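Local coordinates for protein angel homolog 2 (PDB 6RVZ) that probably acts as a magnesium-dependent phosphatase on 2',3'-cyclic phosphate ends of RNA and is thought to bind mRNA 3' untranslated regions, at residues M55-L60 with N414-L419; I59-L64 with E105-H110; N193-Y198 with C234-S239. All blocks are in the same frame, centred on the assembly; numbering follows the deposited sequence.

Contact 1 (M55-L60 with N414-L419); sequences MSYNIL and NSSDHL. With KL2 (adenosine-2',3'-vanadate), chain B.
The Ser-Asp-His loop of the endonuclease/exonuclease/phosphatase fold, Ser-416 to His-418, lies against the end of strand 49-58 beside the bound vanadate, and Asn-58 and His-418 make the central pair. CB of Asn-58 sits over the centre of the imidazole, 3.6 Å from the centroid of the His-418 ring, in a CH-pi contact. With CG anti to the backbone N (chi1 -180°), the amide of Asn-58 runs on across the same face, its plane only 6° from that of the ring. Its ND2 is not bonded to the imidazole; it hydrogen-bonds to Asp-236 and Glu-105.

One direct hydrogen bond joins the two segments, and a side-chain turn shapes each of them. Ser-416 OG donates across to Asn-58 O at 2.7 Å and accepts from His-418 N at 3.0 Å, closing an ST turn. Asn-58 OD1 makes an Asx turn, taking Leu-60 N in its carbonyl plane. A water joins that same OD1 to Asp-417 OD1, while Asp-417 OD2 is held by Tyr-72.

Deeper in, His-418 O comes to the edge of the Tyr-57 ring, 3.5 Å from Tyr-57 CE1. A second water gathers Tyr-57 OH, Ser-416 N and His-418 O, and the hydroxyl also bonds to Glu-92.

His-418 NE2 donates to vanadate O3V at 2.6 Å, and ND1 is tied to Asp-364. Gripped at both nitrogens and covered on one face by Asn-58, the imidazole has little freedom to turn, which holds NE2 within bonding range of an oxygen that also binds the magnesium, though the bond is bent (141°).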
loop_
_atom_site.group_PDB
_atom_site.type_symbol
_atom_site.label_atom_id
_atom_site.label_comp_id
_atom_site.label_asym_id
_atom_site.label_seq_id
_atom_site.Cartn_x
_atom_site.Cartn_y
_atom_site.Cartn_z
ATOM N N MET A 55 7.595 7.407 1.721
ATOM C CA MET A 55 6.249 7.965 1.710
ATOM C C MET A 55 5.309 7.019 0.960
ATOM O O MET A 55 5.595 6.640 -0.173
ATOM C CB MET A 55 6.225 9.328 1.007
ATOM C CG MET A 55 4.854 9.990 1.003
ATOM S SD MET A 55 4.806 11.494 -0.005
ATOM C CE MET A 55 5.519 12.673 1.137
ATOM N N SER A 56 4.183 6.660 1.599
ATOM C CA SER A 56 3.093 5.948 0.949
ATOM C C SER A 56 1.874 6.867 0.855
ATOM O O SER A 56 1.408 7.380 1.874
ATOM C CB SER A 56 2.762 4.666 1.678
ATOM O OG SER A 56 1.744 3.944 0.999
ATOM N N TYR A 57 1.356 7.067 -0.368
ATOM C CA TYR A 57 0.325 8.066 -0.616
ATOM C C TYR A 57 -0.590 7.635 -1.765
ATOM O O TYR A 57 -0.145 7.516 -2.904
ATOM C CB TYR A 57 0.978 9.423 -0.913
ATOM C CG TYR A 57 0.096 10.639 -0.754
ATOM C CD1 TYR A 57 -1.115 10.583 -0.081
ATOM C CD2 TYR A 57 0.505 11.872 -1.239
ATOM C CE1 TYR A 57 -1.910 11.707 0.073
ATOM C CE2 TYR A 57 -0.276 13.007 -1.089
ATOM C CZ TYR A 57 -1.489 12.927 -0.429
ATOM O OH TYR A 57 -2.264 14.040 -0.270
ATOM N N ASN A 58 -1.870 7.391 -1.447
ATOM C CA ASN A 58 -2.949 7.262 -2.413
ATOM C C ASN A 58 -3.379 8.682 -2.765
ATOM O O ASN A 58 -3.939 9.378 -1.919
ATOM C CB ASN A 58 -4.080 6.406 -1.829
ATOM C CG ASN A 58 -5.253 6.212 -2.767
ATOM O OD1 ASN A 58 -5.620 7.119 -3.512
ATOM N ND2 ASN A 58 -5.848 5.031 -2.740
ATOM N N ILE A 59 -3.081 9.126 -3.993
ATOM C CA ILE A 59 -3.233 10.532 -4.341
ATOM C C ILE A 59 -4.620 10.836 -4.919
ATOM O O ILE A 59 -4.910 12.004 -5.171
ATOM C CB ILE A 59 -2.100 10.993 -5.285
ATOM C CG1 ILE A 59 -2.183 10.369 -6.681
ATOM C CG2 ILE A 59 -0.747 10.738 -4.636
ATOM C CD1 ILE A 59 -1.241 10.997 -7.684
ATOM N N LEU A 60 -5.465 9.807 -5.121
ATOM C CA LEU A 60 -6.822 9.915 -5.652
ATOM C C LEU A 60 -6.790 10.280 -7.136
ATOM O O LEU A 60 -6.486 11.418 -7.500
ATOM C CB LEU A 60 -7.674 10.901 -4.841
ATOM C CG LEU A 60 -9.104 11.138 -5.337
ATOM C CD1 LEU A 60 -9.917 9.854 -5.458
ATOM C CD2 LEU A 60 -9.801 12.120 -4.409
ATOM N N ASN A 414 -5.698 20.188 1.685
ATOM C CA ASN A 414 -5.218 18.822 1.508
ATOM C C ASN A 414 -6.024 18.145 0.397
ATOM O O ASN A 414 -7.233 17.961 0.533
ATOM C CB ASN A 414 -5.280 18.026 2.817
ATOM C CG ASN A 414 -4.501 18.680 3.940
ATOM O OD1 ASN A 414 -4.925 19.700 4.480
ATOM N ND2 ASN A 414 -3.364 18.106 4.299
ATOM N N SER A 415 -5.333 17.740 -0.681
ATOM C CA SER A 415 -5.954 17.507 -1.978
ATOM C C SER A 415 -6.063 16.018 -2.335
ATOM O O SER A 415 -6.204 15.675 -3.506
ATOM C CB SER A 415 -5.211 18.278 -3.041
ATOM O OG SER A 415 -5.520 19.661 -2.961
ATOM N N SER A 416 -6.027 15.135 -1.329
ATOM C CA SER A 416 -6.437 13.749 -1.502
ATOM C C SER A 416 -7.444 13.372 -0.418
ATOM O O SER A 416 -7.498 14.023 0.623
ATOM C CB SER A 416 -5.255 12.812 -1.485
ATOM O OG SER A 416 -5.683 11.456 -1.565
ATOM N N ASP A 417 -8.223 12.308 -0.665
ATOM C CA ASP A 417 -9.121 11.762 0.343
ATOM C C ASP A 417 -8.355 10.802 1.257
ATOM O O ASP A 417 -8.934 10.263 2.196
ATOM C CB ASP A 417 -10.379 11.139 -0.278
ATOM C CG ASP A 417 -10.149 9.968 -1.218
ATOM O OD1 ASP A 417 -8.987 9.721 -1.588
ATOM O OD2 ASP A 417 -11.151 9.327 -1.591
ATOM N N HIS A 418 -7.055 10.602 0.976
ATOM C CA HIS A 418 -6.131 9.927 1.877
ATOM C C HIS A 418 -5.117 10.920 2.445
ATOM O O HIS A 418 -4.891 11.977 1.860
ATOM C CB HIS A 418 -5.384 8.798 1.147
ATOM C CG HIS A 418 -6.239 7.646 0.742
ATOM N ND1 HIS A 418 -6.095 6.391 1.299
ATOM C CD2 HIS A 418 -7.227 7.544 -0.171
ATOM C CE1 HIS A 418 -6.971 5.569 0.756
ATOM N NE2 HIS A 418 -7.676 6.252 -0.148
ATOM N N LEU A 419 -4.504 10.554 3.580
ATOM C CA LEU A 419 -3.347 11.245 4.134
ATOM C C LEU A 419 -2.079 10.513 3.698
ATOM O O LEU A 419 -2.077 9.287 3.625
ATOM C CB LEU A 419 -3.443 11.255 5.664
ATOM C CG LEU A 419 -4.596 12.053 6.272
ATOM C CD1 LEU A 419 -4.648 11.847 7.780
ATOM C CD2 LEU A 419 -4.476 13.535 5.943
HETATM O O2V KL2 B . -11.351 3.358 -0.658
HETATM V V KL2 B . -9.895 3.388 -1.989
HETATM O "O2'" KL2 B . -11.137 4.137 -3.350
HETATM O O1V KL2 B . -8.582 2.450 -0.643
HETATM O O3V KL2 B . -8.672 5.080 -2.190
HETATM O "O3'" KL2 B . -9.764 1.915 -3.329
HETATM C "C3'" KL2 B . -10.730 2.022 -4.376
HETATM C "C2'" KL2 B . -11.765 3.086 -4.066
HETATM C "C4'" KL2 B . -10.174 2.503 -5.702
HETATM C "C5'" KL2 B . -9.543 1.361 -6.494
HETATM O "O5'" KL2 B . -10.551 0.434 -6.914
HETATM O "O4'" KL2 B . -11.292 3.114 -6.376
HETATM C "C1'" KL2 B . -12.277 3.548 -5.417
HETATM N N1 KL2 B . -17.191 3.033 -3.754
HETATM C C2 KL2 B . -16.180 3.709 -3.183
HETATM N N3 KL2 B . -14.959 3.751 -3.741
HETATM C C4 KL2 B . -14.720 3.097 -4.903
HETATM C C5 KL2 B . -15.749 2.388 -5.505
HETATM C C6 KL2 B . -17.003 2.364 -4.911
HETATM N N6 KL2 B . -18.023 1.679 -5.480
HETATM N N7 KL2 B . -15.258 1.833 -6.624
HETATM C C8 KL2 B . -13.965 2.198 -6.704
HETATM N N9 KL2 B . -13.628 2.960 -5.664
HETATM O O HOH W 1 -4.308 14.645 1.264
HETATM O O HOH W 2 -8.445 7.546 -3.256
HETATM O O HOH W 3 -2.213 7.312 1.428
#

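Contact 2 (I59-L64 with E105-H110); sequences ILSQDL and EVQEDH. With MG (magnesium ion), chain C; KL2 (adenosine-2',3'-vanadate), chain B.
Glu-105 divides its carboxylate between the metal and the backbone of Ser-61. OE2 binds the magnesium ion at 2.1 Å; two oxygens of the adenosine vanadate and three waters complete its six ligands. OE1 accepts from Ser-61 N at 3.0 Å, on the anti side and 17° out of the carboxylate plane, and takes a further bond from one of the metal-bound waters. Leu-64 CD1 packs 3.4 Å from Glu-105 OE1, so a greasy methyl lies beside the carboxylate.

One layer out, Gln-107 secures the start of helix 62-67. Its extended chain, CG anti to the backbone N (chi1 -159°), delivers OE1 to Ser-61 OG at 2.6 Å and to Asp-63 N at 2.8 Å, each donor lying in the carbonyl plane on a lone pair. Ser-61 is the N-cap residue, and its OG accepts the capping bond from Leu-64 N at 3.2 Å. The amide is kept from flipping by its other end, where Gln-107 NE2 donates to Asp-109 OD1.

Farther out, a water bridges the carboxylates of Asp-63 and Asp-109, which would otherwise probably repel. Gln-62 CB meets the edge of the His-110 ring 3.7 Å from CE1, and that ring stacks with Trp-82.

Glu-105 and Val-106 together face Gly-138 in a G1 beta bulge, where strand 100-107 turns its corner. A glutamate that binds the active-site magnesium is characteristic of the DNase I-like endonuclease/exonuclease/phosphatase fold; here the bulge and corner of the strand present it.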
loop_
_atom_site.group_PDB
_atom_site.type_symbol
_atom_site.label_atom_id
_atom_site.label_comp_id
_atom_site.label_asym_id
_atom_site.label_seq_id
_atom_site.Cartn_x
_atom_site.Cartn_y
_atom_site.Cartn_z
ATOM N N ILE A 59 -3.081 9.126 -3.993
ATOM C CA ILE A 59 -3.233 10.532 -4.341
ATOM C C ILE A 59 -4.620 10.836 -4.919
ATOM O O ILE A 59 -4.910 12.004 -5.171
ATOM C CB ILE A 59 -2.100 10.993 -5.285
ATOM C CG1 ILE A 59 -2.183 10.369 -6.681
ATOM C CG2 ILE A 59 -0.747 10.738 -4.636
ATOM C CD1 ILE A 59 -1.241 10.997 -7.684
ATOM N N LEU A 60 -5.465 9.807 -5.121
ATOM C CA LEU A 60 -6.822 9.915 -5.652
ATOM C C LEU A 60 -6.790 10.280 -7.136
ATOM O O LEU A 60 -6.486 11.418 -7.500
ATOM C CB LEU A 60 -7.674 10.901 -4.841
ATOM C CG LEU A 60 -9.104 11.138 -5.337
ATOM C CD1 LEU A 60 -9.917 9.854 -5.458
ATOM C CD2 LEU A 60 -9.801 12.120 -4.409
ATOM N N SER A 61 -7.129 9.295 -7.975
ATOM C CA SER A 61 -7.230 9.467 -9.412
ATOM C C SER A 61 -8.427 10.368 -9.709
ATOM O O SER A 61 -9.505 10.131 -9.172
ATOM C CB SER A 61 -7.370 8.105 -10.059
ATOM O OG SER A 61 -8.112 8.175 -11.268
ATOM N N GLN A 62 -8.273 11.405 -10.549
ATOM C CA GLN A 62 -9.385 12.291 -10.863
ATOM C C GLN A 62 -10.551 11.505 -11.462
ATOM O O GLN A 62 -11.706 11.827 -11.188
ATOM C CB GLN A 62 -8.954 13.359 -11.868
ATOM C CG GLN A 62 -9.965 14.481 -12.052
ATOM C CD GLN A 62 -10.130 15.320 -10.810
ATOM O OE1 GLN A 62 -9.217 15.446 -9.993
ATOM N NE2 GLN A 62 -11.306 15.904 -10.651
ATOM N N ASP A 63 -10.244 10.491 -12.286
ATOM C CA ASP A 63 -11.241 9.654 -12.935
ATOM C C ASP A 63 -12.019 8.890 -11.866
ATOM O O ASP A 63 -13.247 8.842 -11.935
ATOM C CB ASP A 63 -10.608 8.705 -13.958
ATOM C CG ASP A 63 -10.232 9.365 -15.274
ATOM O OD1 ASP A 63 -10.393 10.599 -15.388
ATOM O OD2 ASP A 63 -9.782 8.639 -16.181
ATOM N N LEU A 64 -11.311 8.336 -10.868
ATOM C CA LEU A 64 -11.939 7.610 -9.771
ATOM C C LEU A 64 -12.741 8.565 -8.884
ATOM O O LEU A 64 -13.776 8.182 -8.342
ATOM C CB LEU A 64 -10.861 6.881 -8.957
ATOM C CG LEU A 64 -10.183 5.690 -9.637
ATOM C CD1 LEU A 64 -9.332 4.917 -8.641
ATOM C CD2 LEU A 64 -11.197 4.762 -10.287
ATOM N N GLU A 105 -3.259 5.043 -7.059
ATOM C CA GLU A 105 -4.215 5.799 -7.860
ATOM C C GLU A 105 -3.497 6.870 -8.683
ATOM O O GLU A 105 -3.941 8.015 -8.761
ATOM C CB GLU A 105 -5.315 6.412 -6.990
ATOM C CG GLU A 105 -6.217 5.390 -6.326
ATOM C CD GLU A 105 -7.511 5.965 -5.773
ATOM O OE1 GLU A 105 -8.006 6.962 -6.335
ATOM O OE2 GLU A 105 -8.021 5.413 -4.781
ATOM N N VAL A 106 -2.388 6.467 -9.311
ATOM C CA VAL A 106 -1.630 7.318 -10.212
ATOM C C VAL A 106 -2.211 7.148 -11.614
ATOM O O VAL A 106 -2.000 6.116 -12.249
ATOM C CB VAL A 106 -0.128 6.966 -10.159
ATOM C CG1 VAL A 106 0.687 7.781 -11.153
ATOM C CG2 VAL A 106 0.439 7.116 -8.756
ATOM N N GLN A 107 -2.955 8.164 -12.074
ATOM C CA GLN A 107 -3.658 8.115 -13.347
ATOM C C GLN A 107 -2.647 8.235 -14.489
ATOM O O GLN A 107 -1.770 9.094 -14.448
ATOM C CB GLN A 107 -4.708 9.229 -13.386
ATOM C CG GLN A 107 -5.817 9.002 -14.400
ATOM C CD GLN A 107 -6.967 9.951 -14.168
ATOM O OE1 GLN A 107 -7.683 9.850 -13.174
ATOM N NE2 GLN A 107 -7.148 10.888 -15.084
ATOM N N GLU A 108 -2.786 7.374 -15.510
ATOM C CA GLU A 108 -1.789 7.225 -16.563
ATOM C C GLU A 108 -1.572 8.545 -17.303
ATOM O O GLU A 108 -0.435 8.990 -17.441
ATOM C CB GLU A 108 -2.197 6.129 -17.554
ATOM C CG GLU A 108 -1.327 6.081 -18.805
ATOM C CD GLU A 108 -1.755 5.063 -19.850
ATOM O OE1 GLU A 108 -2.976 4.927 -20.079
ATOM O OE2 GLU A 108 -0.867 4.405 -20.431
ATOM N N ASP A 109 -2.659 9.147 -17.801
ATOM C CA ASP A 109 -2.571 10.354 -18.612
ATOM C C ASP A 109 -1.902 11.469 -17.808
ATOM O O ASP A 109 -0.994 12.130 -18.308
ATOM C CB ASP A 109 -3.934 10.757 -19.190
ATOM C CG ASP A 109 -5.078 10.871 -18.193
ATOM O OD1 ASP A 109 -4.813 10.860 -16.975
ATOM O OD2 ASP A 109 -6.235 10.969 -18.651
ATOM N N HIS A 110 -2.337 11.650 -16.552
ATOM C CA HIS A 110 -1.788 12.665 -15.663
ATOM C C HIS A 110 -0.336 12.351 -15.308
ATOM O O HIS A 110 0.468 13.265 -15.131
ATOM C CB HIS A 110 -2.651 12.800 -14.399
ATOM C CG HIS A 110 -4.002 13.381 -14.647
ATOM N ND1 HIS A 110 -5.051 13.208 -13.768
ATOM C CD2 HIS A 110 -4.481 14.119 -15.671
ATOM C CE1 HIS A 110 -6.117 13.824 -14.236
ATOM N NE2 HIS A 110 -5.794 14.388 -15.404
HETATM MG MG MG C . -9.790 5.887 -3.657
HETATM O O2V KL2 B . -11.351 3.358 -0.658
HETATM V V KL2 B . -9.895 3.388 -1.989
HETATM O "O2'" KL2 B . -11.137 4.137 -3.350
HETATM O O1V KL2 B . -8.582 2.450 -0.643
HETATM O O3V KL2 B . -8.672 5.080 -2.190
HETATM O "O3'" KL2 B . -9.764 1.915 -3.329
HETATM C "C3'" KL2 B . -10.730 2.022 -4.376
HETATM C "C2'" KL2 B . -11.765 3.086 -4.066
HETATM C "C4'" KL2 B . -10.174 2.503 -5.702
HETATM C "C5'" KL2 B . -9.543 1.361 -6.494
HETATM O "O5'" KL2 B . -10.551 0.434 -6.914
HETATM O "O4'" KL2 B . -11.292 3.114 -6.376
HETATM C "C1'" KL2 B . -12.277 3.548 -5.417
HETATM N N1 KL2 B . -17.191 3.033 -3.754
HETATM C C2 KL2 B . -16.180 3.709 -3.183
HETATM N N3 KL2 B . -14.959 3.751 -3.741
HETATM C C4 KL2 B . -14.720 3.097 -4.903
HETATM C C5 KL2 B . -15.749 2.388 -5.505
HETATM C C6 KL2 B . -17.003 2.364 -4.911
HETATM N N6 KL2 B . -18.023 1.679 -5.480
HETATM N N7 KL2 B . -15.258 1.833 -6.624
HETATM C C8 KL2 B . -13.965 2.198 -6.704
HETATM N N9 KL2 B . -13.628 2.960 -5.664
HETATM O O HOH W 4 -5.353 12.175 -11.174
HETATM O O HOH W 5 -9.349 13.099 -15.574
HETATM O O HOH W 6 -7.716 8.798 -17.782
HETATM O O HOH W 7 -10.533 6.576 -5.364
HETATM O O HOH W 8 -11.155 6.890 -2.429
HETATM O O HOH W 2 -8.445 7.546 -3.256
#

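Contact 3 (N193-Y198 with C234-S239); sequences NTHLLY and CGDFNS. With KL2 (adenosine-2',3'-vanadate), chain B.
Strands 193-195 and 234-236 run parallel, their axes 4.7 Å apart and 6° from aligned, and Asp-236 brackets His-195 by giving its N-H to Thr-194 O and receiving Leu-196 N at 2.9 Å on its own carbonyl. Gly-235 is dictated by the backbone: a CB here would strike Thr-194 O, and its backbone angles alone call for glycine.

His-195 and Asp-236 emerge side by side on the same face, ring and carboxylate stacked 13° apart, with Asp-236 CB over the rim of the imidazole. His-195 NE2 does not bond to the carboxylate; it donates to O3' of the ligand at 2.9 Å. Asp-236 OD2 is held instead by Asn-58, while OD1 accepts from Asn-238 N in an Asx turn.

Asn-238 ND2 also reaches O3', at 3.2 Å, and spends another hydrogen on Leu-196 O at 3.0 Å, so the amide clamps the loop and the ribose oxygen together. Asn-238 OD1 approaches the Tyr-198 ring in its plane, 3.6 Å from CD1. The ring of Tyr-198, with CG opposite the backbone N (chi1 170°), lays one face along the adenine, and Tyr-198 OH comes within 3.4 Å of ligand C2. A serine at this position is likely to leave the adenine without its aromatic platform and open a gap beside Asn-238 OD1.

Thr-194, on the face opposite His-195, puts CG2 over the Phe-237 ring of the following loop, where Leu-196 CD1 also packs 3.7 Å from Phe-237 CD2. Helix 203-221, the crossover of this beta-alpha-beta unit, covers Thr-194 and Leu-196, while strands 171-179 and 360-369 flank the pair.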
loop_
_atom_site.group_PDB
_atom_site.type_symbol
_atom_site.label_atom_id
_atom_site.label_comp_id
_atom_site.label_asym_id
_atom_site.label_seq_id
_atom_site.Cartn_x
_atom_site.Cartn_y
_atom_site.Cartn_z
ATOM N N ASN A 193 4.907 -2.155 -3.455
ATOM C CA ASN A 193 3.768 -1.249 -3.424
ATOM C C ASN A 193 2.584 -1.950 -4.095
ATOM O O ASN A 193 2.772 -2.683 -5.063
ATOM C CB ASN A 193 4.116 0.089 -4.091
ATOM C CG ASN A 193 2.988 1.102 -4.082
ATOM O OD1 ASN A 193 2.036 0.978 -3.317
ATOM N ND2 ASN A 193 3.092 2.116 -4.925
ATOM N N THR A 194 1.370 -1.741 -3.567
ATOM C CA THR A 194 0.166 -2.301 -4.166
ATOM C C THR A 194 -1.062 -1.464 -3.811
ATOM O O THR A 194 -1.014 -0.601 -2.938
ATOM C CB THR A 194 -0.052 -3.764 -3.745
ATOM O OG1 THR A 194 -0.990 -4.358 -4.645
ATOM C CG2 THR A 194 -0.562 -3.914 -2.328
ATOM N N HIS A 195 -2.152 -1.740 -4.538
ATOM C CA HIS A 195 -3.495 -1.286 -4.220
ATOM C C HIS A 195 -4.440 -2.472 -4.416
ATOM O O HIS A 195 -4.772 -2.814 -5.550
ATOM C CB HIS A 195 -3.865 -0.075 -5.093
ATOM C CG HIS A 195 -5.121 0.621 -4.687
ATOM N ND1 HIS A 195 -5.514 1.820 -5.251
ATOM C CD2 HIS A 195 -6.065 0.306 -3.774
ATOM C CE1 HIS A 195 -6.649 2.207 -4.708
ATOM N NE2 HIS A 195 -7.008 1.296 -3.796
ATOM N N LEU A 196 -4.844 -3.113 -3.309
ATOM C CA LEU A 196 -5.643 -4.331 -3.357
ATOM C C LEU A 196 -7.093 -4.012 -3.727
ATOM O O LEU A 196 -7.548 -2.881 -3.552
ATOM C CB LEU A 196 -5.577 -5.043 -2.000
ATOM C CG LEU A 196 -4.219 -5.619 -1.599
ATOM C CD1 LEU A 196 -4.368 -6.563 -0.415
ATOM C CD2 LEU A 196 -3.551 -6.336 -2.761
ATOM N N LEU A 197 -7.802 -5.042 -4.225
ATOM C CA LEU A 197 -9.211 -4.971 -4.593
ATOM C C LEU A 197 -10.011 -4.257 -3.504
ATOM O O LEU A 197 -9.867 -4.564 -2.324
ATOM C CB LEU A 197 -9.744 -6.395 -4.800
ATOM C CG LEU A 197 -11.250 -6.519 -5.038
ATOM C CD1 LEU A 197 -11.657 -5.812 -6.322
ATOM C CD2 LEU A 197 -11.676 -7.977 -5.076
ATOM N N TYR A 198 -10.866 -3.315 -3.921
ATOM C CA TYR A 198 -11.695 -2.552 -3.005
ATOM C C TYR A 198 -12.883 -3.384 -2.523
ATOM O O TYR A 198 -13.150 -3.425 -1.324
ATOM C CB TYR A 198 -12.175 -1.260 -3.670
ATOM C CG TYR A 198 -13.225 -0.522 -2.883
ATOM C CD1 TYR A 198 -12.893 0.191 -1.744
ATOM C CD2 TYR A 198 -14.558 -0.559 -3.260
ATOM C CE1 TYR A 198 -13.853 0.857 -1.002
ATOM C CE2 TYR A 198 -15.532 0.101 -2.531
ATOM C CZ TYR A 198 -15.179 0.812 -1.397
ATOM O OH TYR A 198 -16.134 1.468 -0.675
ATOM N N CYS A 234 4.715 -1.084 1.059
ATOM C CA CYS A 234 3.732 -0.018 1.194
ATOM C C CYS A 234 2.470 -0.358 0.404
ATOM O O CYS A 234 2.479 -1.265 -0.424
ATOM C CB CYS A 234 4.273 1.301 0.652
ATOM S SG CYS A 234 5.768 1.872 1.495
ATOM N N GLY A 235 1.392 0.393 0.656
ATOM C CA GLY A 235 0.247 0.372 -0.237
ATOM C C GLY A 235 -1.091 0.587 0.464
ATOM O O GLY A 235 -1.170 0.707 1.687
ATOM N N ASP A 236 -2.127 0.642 -0.379
ATOM C CA ASP A 236 -3.519 0.669 0.024
ATOM C C ASP A 236 -4.046 -0.765 -0.041
ATOM O O ASP A 236 -4.270 -1.298 -1.125
ATOM C CB ASP A 236 -4.286 1.634 -0.884
ATOM C CG ASP A 236 -5.727 1.883 -0.481
ATOM O OD1 ASP A 236 -6.283 1.054 0.274
ATOM O OD2 ASP A 236 -6.283 2.908 -0.932
ATOM N N PHE A 237 -4.227 -1.385 1.131
ATOM C CA PHE A 237 -4.608 -2.786 1.223
ATOM C C PHE A 237 -6.124 -2.935 1.380
ATOM O O PHE A 237 -6.627 -4.057 1.418
ATOM C CB PHE A 237 -3.840 -3.450 2.370
ATOM C CG PHE A 237 -2.365 -3.619 2.101
ATOM C CD1 PHE A 237 -1.494 -2.548 2.230
ATOM C CD2 PHE A 237 -1.851 -4.842 1.698
ATOM C CE1 PHE A 237 -0.140 -2.698 1.970
ATOM C CE2 PHE A 237 -0.497 -4.991 1.440
ATOM C CZ PHE A 237 0.357 -3.919 1.575
ATOM N N ASN A 238 -6.845 -1.805 1.471
ATOM C CA ASN A 238 -8.300 -1.785 1.582
ATOM C C ASN A 238 -8.756 -2.727 2.700
ATOM O O ASN A 238 -9.811 -3.352 2.607
ATOM C CB ASN A 238 -8.968 -2.077 0.232
ATOM C CG ASN A 238 -9.251 -0.825 -0.575
ATOM O OD1 ASN A 238 -9.753 0.162 -0.040
ATOM N ND2 ASN A 238 -8.949 -0.858 -1.863
ATOM N N SER A 239 -7.952 -2.790 3.770
ATOM C CA SER A 239 -8.195 -3.638 4.925
ATOM C C SER A 239 -7.811 -2.856 6.179
ATOM O O SER A 239 -6.834 -2.110 6.154
ATOM C CB SER A 239 -7.420 -4.935 4.832
ATOM O OG SER A 239 -7.673 -5.601 3.603
HETATM O O2V KL2 B . -11.351 3.358 -0.658
HETATM V V KL2 B . -9.895 3.388 -1.989
HETATM O "O2'" KL2 B . -11.137 4.137 -3.350
HETATM O O1V KL2 B . -8.582 2.450 -0.643
HETATM O O3V KL2 B . -8.672 5.080 -2.190
HETATM O "O3'" KL2 B . -9.764 1.915 -3.329
HETATM C "C3'" KL2 B . -10.730 2.022 -4.376
HETATM C "C2'" KL2 B . -11.765 3.086 -4.066
HETATM C "C4'" KL2 B . -10.174 2.503 -5.702
HETATM C "C5'" KL2 B . -9.543 1.361 -6.494
HETATM O "O5'" KL2 B . -10.551 0.434 -6.914
HETATM O "O4'" KL2 B . -11.292 3.114 -6.376
HETATM C "C1'" KL2 B . -12.277 3.548 -5.417
HETATM N N1 KL2 B . -17.191 3.033 -3.754
HETATM C C2 KL2 B . -16.180 3.709 -3.183
HETATM N N3 KL2 B . -14.959 3.751 -3.741
HETATM C C4 KL2 B . -14.720 3.097 -4.903
HETATM C C5 KL2 B . -15.749 2.388 -5.505
HETATM C C6 KL2 B . -17.003 2.364 -4.911
HETATM N N6 KL2 B . -18.023 1.679 -5.480
HETATM N N7 KL2 B . -15.258 1.833 -6.624
HETATM C C8 KL2 B . -13.965 2.198 -6.704
HETATM N N9 KL2 B . -13.628 2.960 -5.664
#

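From the N terminus, strand 49-58 runs through a short loop into helix 62-67, and contacts 1 and 2 both start there, sharing Ile-59 and Leu-60. Contact 2 closes first, a loop of some forty residues that returns along the neighbouring strand 100-107. Contact 3 then opens and shuts within the second sheet, in series with contact 2. Contact 1 is completed last, by the loop before strand 421-428; contact 3 lies wholly within its span, while contact 2 shares its start. The two sheets meet at the ligand: Asn-58 ND2, 3.0 Å from Glu-105 OE2 and 2.8 Å from Asp-236 OD2, probably bonds to both and so links the three contacts.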